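PDB 5L3W: signal recognition particle receptor FtsY from Sulfolobus acidocaldarius, which serves as a receptor for the signal recognition particle, pairing an SRP54-type helical bundle with a P-loop NTPase-type domain that here holds guanosine-5'-diphosphate. Local coordinates for residues Arg227-Asp232 with Glu241-Phe246; Leu231-Gly236 with Gly267-Leu272; Ala254-Lys259 with Val280-Val285. All coordinates share one frame; numbering follows the deposited sequence.

Along the chain, strand 226-232 is followed at once by contact 1, a short return that lays helix 236-249 back on the strand it came from. Contact 2 starts from the same strand, sharing Leu231 and Asp232 with contact 1, but reaches much farther on, to helix 267-275. Contact 3 opens inside that longer loop, at strand 254-258, and closes beyond it on strand 280-284, so contacts 2 and 3 cross. Contacts 1 and 3 follow in series on two neighbouring strands. Asp232 OD2 and Lys259 NZ form a salt bridge that ties the end of strand 226-232 to the nucleotide-binding end of contact 3.

Contact 1: Arg227-Asp232 with Glu241-Phe246; sequences RILILD and EQARHF
Leu229 and Leu231, two residues apart on strand 226-232, send their branched side chains onto helix 236-249, where Ala243, Gln242 and Phe246 receive them. Leu229 gives up the most surface. Its CG stands anti to the backbone N (chi1 178°), and the two methyls divide the work: CD2 lies 3.7 Å from Ala243 CA, almost on the helix backbone, while CD1 comes within 3.5 Å of Phe246 CD2, approaching the ring obliquely. Alanine suits this point of the helix because its single methyl lets a leucine come so close to the main chain. The same methyl, Ala243 CB, also meets Leu231, whose CD1 is 4.2 Å away.

The other branch of Leu231 runs past Gln242 in the opposite direction, with CD2 3.4 Å from Gln242 OE1. That amide oxygen is not left to hydrocarbon alone. One water donates to it and to Ile230 O, at 2.8 Å from Gln242 OE1; a second, next to Asp232 N, is modelled so close to OE1 that its exact position is doubtful. Glutamine thus has the reach and the acceptor to bridge, through the first water, to Ile230 O near the C-terminal end of the strand.

The two short segments run nearly antiparallel (161°), their axes 9.5 Å apart at closest approach, as expected of the first half of a beta-alpha-beta unit completed by strand 254-258. In the sheet, strand 226-232 lies between strands 112-117 and 254-258, Leu229 also touching Phe117, and Phe246 reaches on to Leu215 of the neighbouring helix 209-222.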
loop_
_atom_site.group_PDB
_atom_site.type_symbol
_atom_site.label_atom_id
_atom_site.label_comp_id
_atom_site.label_asym_id
_atom_site.label_seq_id
_atom_site.Cartn_x
_atom_site.Cartn_y
_atom_site.Cartn_z
ATOM N N ARG A 227 11.833 -1.897 -4.386
ATOM C CA ARG A 227 11.799 -0.440 -4.394
ATOM C C ARG A 227 10.385 0.036 -4.081
ATOM O O ARG A 227 9.433 -0.323 -4.784
ATOM C CB ARG A 227 12.252 0.104 -5.742
ATOM C CG ARG A 227 13.534 -0.479 -6.288
ATOM C CD ARG A 227 13.599 -0.169 -7.777
ATOM N NE ARG A 227 14.825 -0.614 -8.412
ATOM C CZ ARG A 227 15.234 -0.191 -9.605
ATOM N NH1 ARG A 227 14.520 0.704 -10.279
ATOM N NH2 ARG A 227 16.359 -0.660 -10.123
ATOM N N ILE A 228 10.255 0.878 -3.062
ATOM C CA ILE A 228 8.963 1.349 -2.586
ATOM C C ILE A 228 8.900 2.865 -2.705
ATOM O O ILE A 228 9.770 3.573 -2.188
ATOM C CB ILE A 228 8.705 0.917 -1.131
ATOM C CG1 ILE A 228 8.632 -0.608 -1.045
ATOM C CG2 ILE A 228 7.421 1.553 -0.635
ATOM C CD1 ILE A 228 8.560 -1.132 0.359
ATOM N N LEU A 229 7.858 3.358 -3.369
ATOM C CA LEU A 229 7.550 4.777 -3.390
ATOM C C LEU A 229 6.558 5.108 -2.283
ATOM O O LEU A 229 5.592 4.373 -2.060
ATOM C CB LEU A 229 6.975 5.162 -4.753
ATOM C CG LEU A 229 6.542 6.607 -4.953
ATOM C CD1 LEU A 229 7.725 7.587 -4.747
ATOM C CD2 LEU A 229 5.935 6.753 -6.336
ATOM N N ILE A 230 6.811 6.208 -1.586
ATOM C CA ILE A 230 5.944 6.690 -0.521
ATOM C C ILE A 230 5.154 7.869 -1.066
ATOM O O ILE A 230 5.740 8.821 -1.594
ATOM C CB ILE A 230 6.757 7.123 0.713
ATOM C CG1 ILE A 230 7.763 6.045 1.125
ATOM C CG2 ILE A 230 5.824 7.447 1.872
ATOM C CD1 ILE A 230 7.106 4.838 1.721
ATOM N N LEU A 231 3.835 7.820 -0.925
ATOM C CA LEU A 231 2.960 8.859 -1.450
ATOM C C LEU A 231 1.950 9.257 -0.387
ATOM O O LEU A 231 1.427 8.398 0.323
ATOM C CB LEU A 231 2.205 8.388 -2.698
ATOM C CG LEU A 231 2.994 8.064 -3.959
ATOM C CD1 LEU A 231 1.992 7.638 -5.009
ATOM C CD2 LEU A 231 3.783 9.292 -4.424
ATOM N N ASP A 232 1.694 10.562 -0.283
ATOM C CA ASP A 232 0.631 11.125 0.548
ATOM C C ASP A 232 -0.716 10.805 -0.092
ATOM O O ASP A 232 -1.020 11.324 -1.175
ATOM C CB ASP A 232 0.845 12.635 0.646
ATOM C CG ASP A 232 -0.057 13.320 1.672
ATOM O OD1 ASP A 232 -1.231 12.919 1.843
ATOM O OD2 ASP A 232 0.422 14.291 2.300
ATOM N N GLU A 241 1.651 12.917 -10.038
ATOM C CA GLU A 241 2.805 13.465 -10.728
ATOM C C GLU A 241 4.103 12.897 -10.153
ATOM O O GLU A 241 5.030 12.563 -10.904
ATOM C CB GLU A 241 2.766 14.991 -10.644
ATOM C CG GLU A 241 3.459 15.694 -11.790
ATOM C CD GLU A 241 2.715 15.535 -13.108
ATOM O OE1 GLU A 241 1.463 15.493 -13.084
ATOM O OE2 GLU A 241 3.382 15.454 -14.169
ATOM N N GLN A 242 4.183 12.752 -8.827
ATOM C CA GLN A 242 5.365 12.120 -8.240
ATOM C C GLN A 242 5.527 10.683 -8.727
ATOM O O GLN A 242 6.639 10.255 -9.064
ATOM C CB GLN A 242 5.275 12.148 -6.718
ATOM C CG GLN A 242 5.394 13.537 -6.130
ATOM C CD GLN A 242 4.704 13.621 -4.784
ATOM O OE1 GLN A 242 4.514 12.596 -4.099
ATOM N NE2 GLN A 242 4.287 14.825 -4.409
ATOM N N ALA A 243 4.429 9.920 -8.764
ATOM C CA ALA A 243 4.525 8.531 -9.206
ATOM C C ALA A 243 4.970 8.444 -10.663
ATOM O O ALA A 243 5.804 7.606 -11.017
ATOM C CB ALA A 243 3.183 7.816 -8.999
ATOM N N ARG A 244 4.442 9.313 -11.523
ATOM C CA ARG A 244 4.811 9.266 -12.935
ATOM C C ARG A 244 6.289 9.606 -13.145
ATOM O O ARG A 244 6.961 8.997 -13.988
ATOM C CB ARG A 244 3.896 10.205 -13.728
ATOM C CG ARG A 244 4.316 10.493 -15.174
ATOM C CD ARG A 244 4.334 9.239 -16.060
ATOM N NE ARG A 244 2.997 8.774 -16.437
ATOM C CZ ARG A 244 2.737 8.029 -17.512
ATOM N NH1 ARG A 244 3.723 7.669 -18.339
ATOM N NH2 ARG A 244 1.486 7.653 -17.766
ATOM N N HIS A 245 6.826 10.558 -12.386
ATOM C CA HIS A 245 8.224 10.920 -12.599
ATOM C C HIS A 245 9.179 9.867 -12.038
ATOM O O HIS A 245 10.217 9.593 -12.643
ATOM C CB HIS A 245 8.521 12.292 -11.987
ATOM C CG HIS A 245 7.727 13.413 -12.580
ATOM N ND1 HIS A 245 8.082 14.737 -12.427
ATOM C CD2 HIS A 245 6.583 13.414 -13.309
ATOM C CE1 HIS A 245 7.195 15.503 -13.037
ATOM N NE2 HIS A 245 6.276 14.725 -13.579
ATOM N N PHE A 246 8.880 9.287 -10.873
ATOM C CA PHE A 246 9.699 8.163 -10.416
ATOM C C PHE A 246 9.571 6.959 -11.351
ATOM O O PHE A 246 10.543 6.226 -11.542
ATOM C CB PHE A 246 9.351 7.771 -8.968
ATOM C CG PHE A 246 9.962 8.684 -7.926
ATOM C CD1 PHE A 246 11.324 8.664 -7.672
ATOM C CD2 PHE A 246 9.180 9.573 -7.216
ATOM C CE1 PHE A 246 11.890 9.512 -6.733
ATOM C CE2 PHE A 246 9.747 10.433 -6.267
ATOM C CZ PHE A 246 11.108 10.398 -6.030
HETATM O O HOH W 1 6.638 11.139 -2.934
HETATM O O HOH W 2 2.669 12.283 -2.416
#

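Contact 2: Leu231-Gly236 with Gly267-Leu272; sequences LDSLAG and GIALSL
This is a packing contact between the turn at the C-terminal end of strand 226-232 and helix 267-275, where Ser233, Leu234 and Gly236 rest against Ile268, Ala269 and Leu272 in the first turns of the helix. Leu272 contributes most. Its CG swings to the side of the carbonyl carbon (chi1 177°), which carries both methyls across: CD2 reaches the turn, 3.9 Å from Ser233 CA, and CD1 the backbone of Gly236, 3.6 Å from Gly236 O. Beside it, Ser233 CB meets Ala269 CB at 3.9 Å; two small residues let the backbones come close here. Ile268 CG2 sits 3.7 Å from Ser233 O and also borders Leu234 CD1 at the margin.

The turn keeps its own shape. Asp232 OD1 accepts from Leu234 N at 2.8 Å in an Asx turn, inside a type I beta turn from Asp232 to Ala235. Gly236 then takes a positive phi (52°), a conformation easily reached without a side chain.

The serine hydroxyls are spent away from the interface, Ser233 OG on Thr258 O, and Ser271 OG on Gly267 O and Ser50 N. What joins the segments is therefore van der Waals packing, of methyls against methyl, CB and carbonyl oxygen.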
loop_
_atom_site.group_PDB
_atom_site.type_symbol
_atom_site.label_atom_id
_atom_site.label_comp_id
_atom_site.label_asym_id
_atom_site.label_seq_id
_atom_site.Cartn_x
_atom_site.Cartn_y
_atom_site.Cartn_z
ATOM N N LEU A 231 3.835 7.820 -0.925
ATOM C CA LEU A 231 2.960 8.859 -1.450
ATOM C C LEU A 231 1.950 9.257 -0.387
ATOM O O LEU A 231 1.427 8.398 0.323
ATOM C CB LEU A 231 2.205 8.388 -2.698
ATOM C CG LEU A 231 2.994 8.064 -3.959
ATOM C CD1 LEU A 231 1.992 7.638 -5.009
ATOM C CD2 LEU A 231 3.783 9.292 -4.424
ATOM N N ASP A 232 1.694 10.562 -0.283
ATOM C CA ASP A 232 0.631 11.125 0.548
ATOM C C ASP A 232 -0.716 10.805 -0.092
ATOM O O ASP A 232 -1.020 11.324 -1.175
ATOM C CB ASP A 232 0.845 12.635 0.646
ATOM C CG ASP A 232 -0.057 13.320 1.672
ATOM O OD1 ASP A 232 -1.231 12.919 1.843
ATOM O OD2 ASP A 232 0.422 14.291 2.300
ATOM N N SER A 233 -1.548 9.983 0.572
ATOM C CA SER A 233 -2.827 9.614 -0.041
ATOM C C SER A 233 -3.734 10.812 -0.278
ATOM O O SER A 233 -4.690 10.700 -1.049
ATOM C CB SER A 233 -3.578 8.580 0.795
ATOM O OG SER A 233 -3.967 9.096 2.043
ATOM N N LEU A 234 -3.423 11.964 0.303
ATOM C CA LEU A 234 -4.253 13.146 0.173
ATOM C C LEU A 234 -3.798 14.088 -0.933
ATOM O O LEU A 234 -4.486 15.079 -1.199
ATOM C CB LEU A 234 -4.282 13.904 1.505
ATOM C CG LEU A 234 -5.521 13.779 2.401
ATOM C CD1 LEU A 234 -6.151 12.381 2.360
ATOM C CD2 LEU A 234 -5.172 14.181 3.840
ATOM N N ALA A 235 -2.678 13.807 -1.599
ATOM C CA ALA A 235 -2.056 14.817 -2.445
ATOM C C ALA A 235 -2.534 14.783 -3.890
ATOM O O ALA A 235 -2.004 15.540 -4.709
ATOM C CB ALA A 235 -0.527 14.681 -2.399
ATOM N N GLY A 236 -3.499 13.924 -4.224
ATOM C CA GLY A 236 -4.137 13.957 -5.531
ATOM C C GLY A 236 -3.211 13.938 -6.733
ATOM O O GLY A 236 -2.399 13.020 -6.895
ATOM N N GLY A 267 -12.927 7.277 -0.103
ATOM C CA GLY A 267 -12.828 7.304 -1.559
ATOM C C GLY A 267 -11.637 8.060 -2.122
ATOM O O GLY A 267 -11.271 7.829 -3.281
ATOM N N ILE A 268 -11.027 8.961 -1.341
ATOM C CA ILE A 268 -9.885 9.724 -1.839
ATOM C C ILE A 268 -8.700 8.801 -2.099
ATOM O O ILE A 268 -8.148 8.778 -3.209
ATOM C CB ILE A 268 -9.504 10.859 -0.863
ATOM C CG1 ILE A 268 -10.686 11.813 -0.603
ATOM C CG2 ILE A 268 -8.279 11.627 -1.397
ATOM C CD1 ILE A 268 -10.413 12.837 0.552
ATOM N N ALA A 269 -8.305 8.003 -1.099
ATOM C CA ALA A 269 -7.180 7.088 -1.324
ATOM C C ALA A 269 -7.514 6.022 -2.353
ATOM O O ALA A 269 -6.638 5.623 -3.129
ATOM C CB ALA A 269 -6.735 6.435 -0.015
ATOM N N LEU A 270 -8.777 5.571 -2.401
ATOM C CA LEU A 270 -9.185 4.595 -3.410
ATOM C C LEU A 270 -9.147 5.207 -4.807
ATOM O O LEU A 270 -8.755 4.537 -5.771
ATOM C CB LEU A 270 -10.581 4.056 -3.082
ATOM C CG LEU A 270 -11.182 2.955 -3.944
ATOM C CD1 LEU A 270 -10.357 1.680 -3.837
ATOM C CD2 LEU A 270 -12.661 2.670 -3.572
ATOM N N SER A 271 -9.534 6.484 -4.936
ATOM C CA SER A 271 -9.518 7.126 -6.254
ATOM C C SER A 271 -8.090 7.386 -6.725
ATOM O O SER A 271 -7.796 7.274 -7.913
ATOM C CB SER A 271 -10.289 8.441 -6.218
ATOM O OG SER A 271 -11.642 8.239 -5.904
ATOM N N LEU A 272 -7.196 7.751 -5.805
ATOM C CA LEU A 272 -5.784 7.889 -6.144
ATOM C C LEU A 272 -5.210 6.570 -6.645
ATOM O O LEU A 272 -4.536 6.523 -7.682
ATOM C CB LEU A 272 -5.004 8.372 -4.925
ATOM C CG LEU A 272 -3.493 8.483 -5.144
ATOM C CD1 LEU A 272 -3.239 9.664 -6.071
ATOM C CD2 LEU A 272 -2.785 8.677 -3.811
#

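Contact 3: Ala254-Lys259 with Val280-Val285; sequences AVILTK and VVYMGV. With GDP (guanosine-5'-diphosphate), chain B.
Val281 N donates to Val255 O at 3.0 Å and almost straight (165°), the first backbone bond within these two parallel segments; Val255 also pairs with Pro279 just before them. Leu257 then serves in both directions, its N giving a longer bond to Tyr282 O (3.3 Å) and its O accepting from Gly284 N at 2.7 Å. On the other edge, Ala254 and Ile256 bond through their backbones to Arg227, Leu229 and Leu231 of strand 226-232. Beyond the ladder, Lys259 N turns to the nucleotide, donating to O6 of GDP at 3.0 Å. Glycine suits position 284 because the CB direction there is taken up by that same O6.

Other polar groups are met from outside: Thr258 OG1 by Val122 O, Thr258 O by Ser233 OG, Tyr282 OH by Leu100 N, and Lys259 NZ by Asp232 OD2 and Gly121 O. Lysine serves twice, since its extended aliphatic chain lies over one face of the guanine, CG 3.8 Å from C5 of GDP. Leu257 CG packs 3.8 Å from Val280 CG1.

Helix 267-275 links the strands in a beta-alpha-beta crossover, while helix 124-137 covers Ile256 and Tyr282. Strand 292-294 lies antiparallel beyond strand 280-284.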
loop_
_atom_site.group_PDB
_atom_site.type_symbol
_atom_site.label_atom_id
_atom_site.label_comp_id
_atom_site.label_asym_id
_atom_site.label_seq_id
_atom_site.Cartn_x
_atom_site.Cartn_y
_atom_site.Cartn_z
ATOM N N ALA A 254 6.456 -0.866 -5.850
ATOM C CA ALA A 254 5.250 -0.840 -5.039
ATOM C C ALA A 254 5.149 0.506 -4.351
ATOM O O ALA A 254 6.118 1.267 -4.289
ATOM C CB ALA A 254 5.234 -1.975 -4.011
ATOM N N VAL A 255 3.956 0.789 -3.832
ATOM C CA VAL A 255 3.627 2.064 -3.209
ATOM C C VAL A 255 3.187 1.806 -1.776
ATOM O O VAL A 255 2.539 0.798 -1.497
ATOM C CB VAL A 255 2.516 2.772 -4.016
ATOM C CG1 VAL A 255 1.878 3.942 -3.246
ATOM C CG2 VAL A 255 3.058 3.221 -5.384
ATOM N N ILE A 256 3.540 2.705 -0.862
ATOM C CA ILE A 256 2.890 2.775 0.441
ATOM C C ILE A 256 2.208 4.133 0.546
ATOM O O ILE A 256 2.866 5.174 0.429
ATOM C CB ILE A 256 3.873 2.560 1.600
ATOM C CG1 ILE A 256 4.380 1.106 1.590
ATOM C CG2 ILE A 256 3.189 2.892 2.956
ATOM C CD1 ILE A 256 5.344 0.783 2.707
ATOM N N LEU A 257 0.896 4.116 0.779
ATOM C CA LEU A 257 0.097 5.318 0.928
ATOM C C LEU A 257 0.057 5.708 2.397
ATOM O O LEU A 257 -0.387 4.922 3.243
ATOM C CB LEU A 257 -1.325 5.089 0.409
ATOM C CG LEU A 257 -1.516 4.793 -1.075
ATOM C CD1 LEU A 257 -3.004 4.600 -1.349
ATOM C CD2 LEU A 257 -0.950 5.952 -1.891
ATOM N N THR A 258 0.484 6.924 2.698
ATOM C CA THR A 258 0.457 7.426 4.060
ATOM C C THR A 258 -0.770 8.300 4.230
ATOM O O THR A 258 -1.390 8.720 3.250
ATOM C CB THR A 258 1.716 8.229 4.377
ATOM O OG1 THR A 258 1.692 9.443 3.618
ATOM C CG2 THR A 258 2.947 7.429 3.979
ATOM N N LYS A 259 -1.116 8.556 5.495
ATOM C CA LYS A 259 -2.193 9.450 5.892
ATOM C C LYS A 259 -3.562 8.969 5.424
ATOM O O LYS A 259 -4.496 9.774 5.299
ATOM C CB LYS A 259 -1.925 10.878 5.394
ATOM C CG LYS A 259 -0.684 11.500 6.009
ATOM C CD LYS A 259 -0.259 12.759 5.295
ATOM C CE LYS A 259 1.113 13.195 5.792
ATOM N NZ LYS A 259 1.883 13.904 4.737
ATOM N N VAL A 280 -0.371 -0.948 -4.266
ATOM C CA VAL A 280 -0.277 -0.403 -2.915
ATOM C C VAL A 280 -0.198 -1.564 -1.933
ATOM O O VAL A 280 -1.143 -2.345 -1.817
ATOM C CB VAL A 280 -1.472 0.500 -2.594
ATOM C CG1 VAL A 280 -1.379 0.995 -1.155
ATOM C CG2 VAL A 280 -1.519 1.660 -3.559
ATOM N N VAL A 281 0.914 -1.669 -1.204
ATOM C CA VAL A 281 1.168 -2.865 -0.402
ATOM C C VAL A 281 0.906 -2.609 1.084
ATOM O O VAL A 281 0.417 -3.495 1.792
ATOM C CB VAL A 281 2.592 -3.404 -0.654
ATOM C CG1 VAL A 281 2.692 -3.957 -2.073
ATOM C CG2 VAL A 281 3.639 -2.314 -0.485
ATOM N N TYR A 282 1.180 -1.402 1.574
ATOM C CA TYR A 282 0.788 -1.060 2.938
ATOM C C TYR A 282 0.220 0.348 2.950
ATOM O O TYR A 282 0.382 1.107 1.992
ATOM C CB TYR A 282 1.953 -1.183 3.941
ATOM C CG TYR A 282 2.408 -2.615 4.094
ATOM C CD1 TYR A 282 1.819 -3.453 5.020
ATOM C CD2 TYR A 282 3.402 -3.135 3.271
ATOM C CE1 TYR A 282 2.213 -4.775 5.134
ATOM C CE2 TYR A 282 3.803 -4.456 3.378
ATOM C CZ TYR A 282 3.208 -5.270 4.305
ATOM O OH TYR A 282 3.609 -6.584 4.408
ATOM N N MET A 283 -0.468 0.676 4.053
ATOM C CA MET A 283 -1.096 1.977 4.238
ATOM C C MET A 283 -0.774 2.495 5.631
ATOM O O MET A 283 -0.989 1.792 6.624
ATOM C CB MET A 283 -2.620 1.901 4.055
ATOM C CG MET A 283 -3.068 1.244 2.765
ATOM S SD MET A 283 -4.846 1.356 2.482
ATOM C CE MET A 283 -5.522 0.350 3.810
ATOM N N GLY A 284 -0.245 3.717 5.698
ATOM C CA GLY A 284 -0.086 4.391 6.976
ATOM C C GLY A 284 -1.430 4.944 7.420
ATOM O O GLY A 284 -2.146 5.576 6.637
ATOM N N VAL A 285 -1.781 4.694 8.677
ATOM C CA VAL A 285 -3.078 5.086 9.201
ATOM C C VAL A 285 -2.906 5.844 10.510
ATOM O O VAL A 285 -3.786 5.809 11.376
ATOM C CB VAL A 285 -3.993 3.858 9.394
ATOM C CG1 VAL A 285 -4.243 3.155 8.050
ATOM C CG2 VAL A 285 -3.388 2.903 10.413
HETATM P PB GDP B . 9.278 13.142 5.604
HETATM O O1B GDP B . 10.239 12.132 6.185
HETATM O O2B GDP B . 9.009 12.791 4.160
HETATM O O3B GDP B . 9.857 14.533 5.643
HETATM O O3A GDP B . 7.890 13.026 6.406
HETATM P PA GDP B . 7.748 12.634 7.968
HETATM O O1A GDP B . 8.077 11.187 8.259
HETATM O O2A GDP B . 8.571 13.580 8.816
HETATM O "O5'" GDP B . 6.182 12.892 8.183
HETATM C "C5'" GDP B . 5.647 14.219 8.081
HETATM C "C4'" GDP B . 4.396 14.315 8.948
HETATM O "O4'" GDP B . 3.390 13.431 8.430
HETATM C "C3'" GDP B . 4.709 13.845 10.364
HETATM O "O3'" GDP B . 4.176 14.733 11.353
HETATM C "C2'" GDP B . 4.032 12.498 10.461
HETATM O "O2'" GDP B . 3.605 12.215 11.793
HETATM C "C1'" GDP B . 2.873 12.626 9.484
HETATM N N9 GDP B . 2.442 11.293 9.017
HETATM C C8 GDP B . 3.198 10.373 8.384
HETATM N N7 GDP B . 2.486 9.249 8.127
HETATM C C5 GDP B . 1.238 9.450 8.599
HETATM C C6 GDP B . -0.030 8.682 8.650
HETATM O O6 GDP B . -0.116 7.535 8.171
HETATM N N1 GDP B . -1.087 9.253 9.237
HETATM C C2 GDP B . -1.043 10.491 9.769
HETATM N N2 GDP B . -2.168 10.993 10.340
HETATM N N3 GDP B . 0.080 11.251 9.754
HETATM C C4 GDP B . 1.220 10.793 9.192
#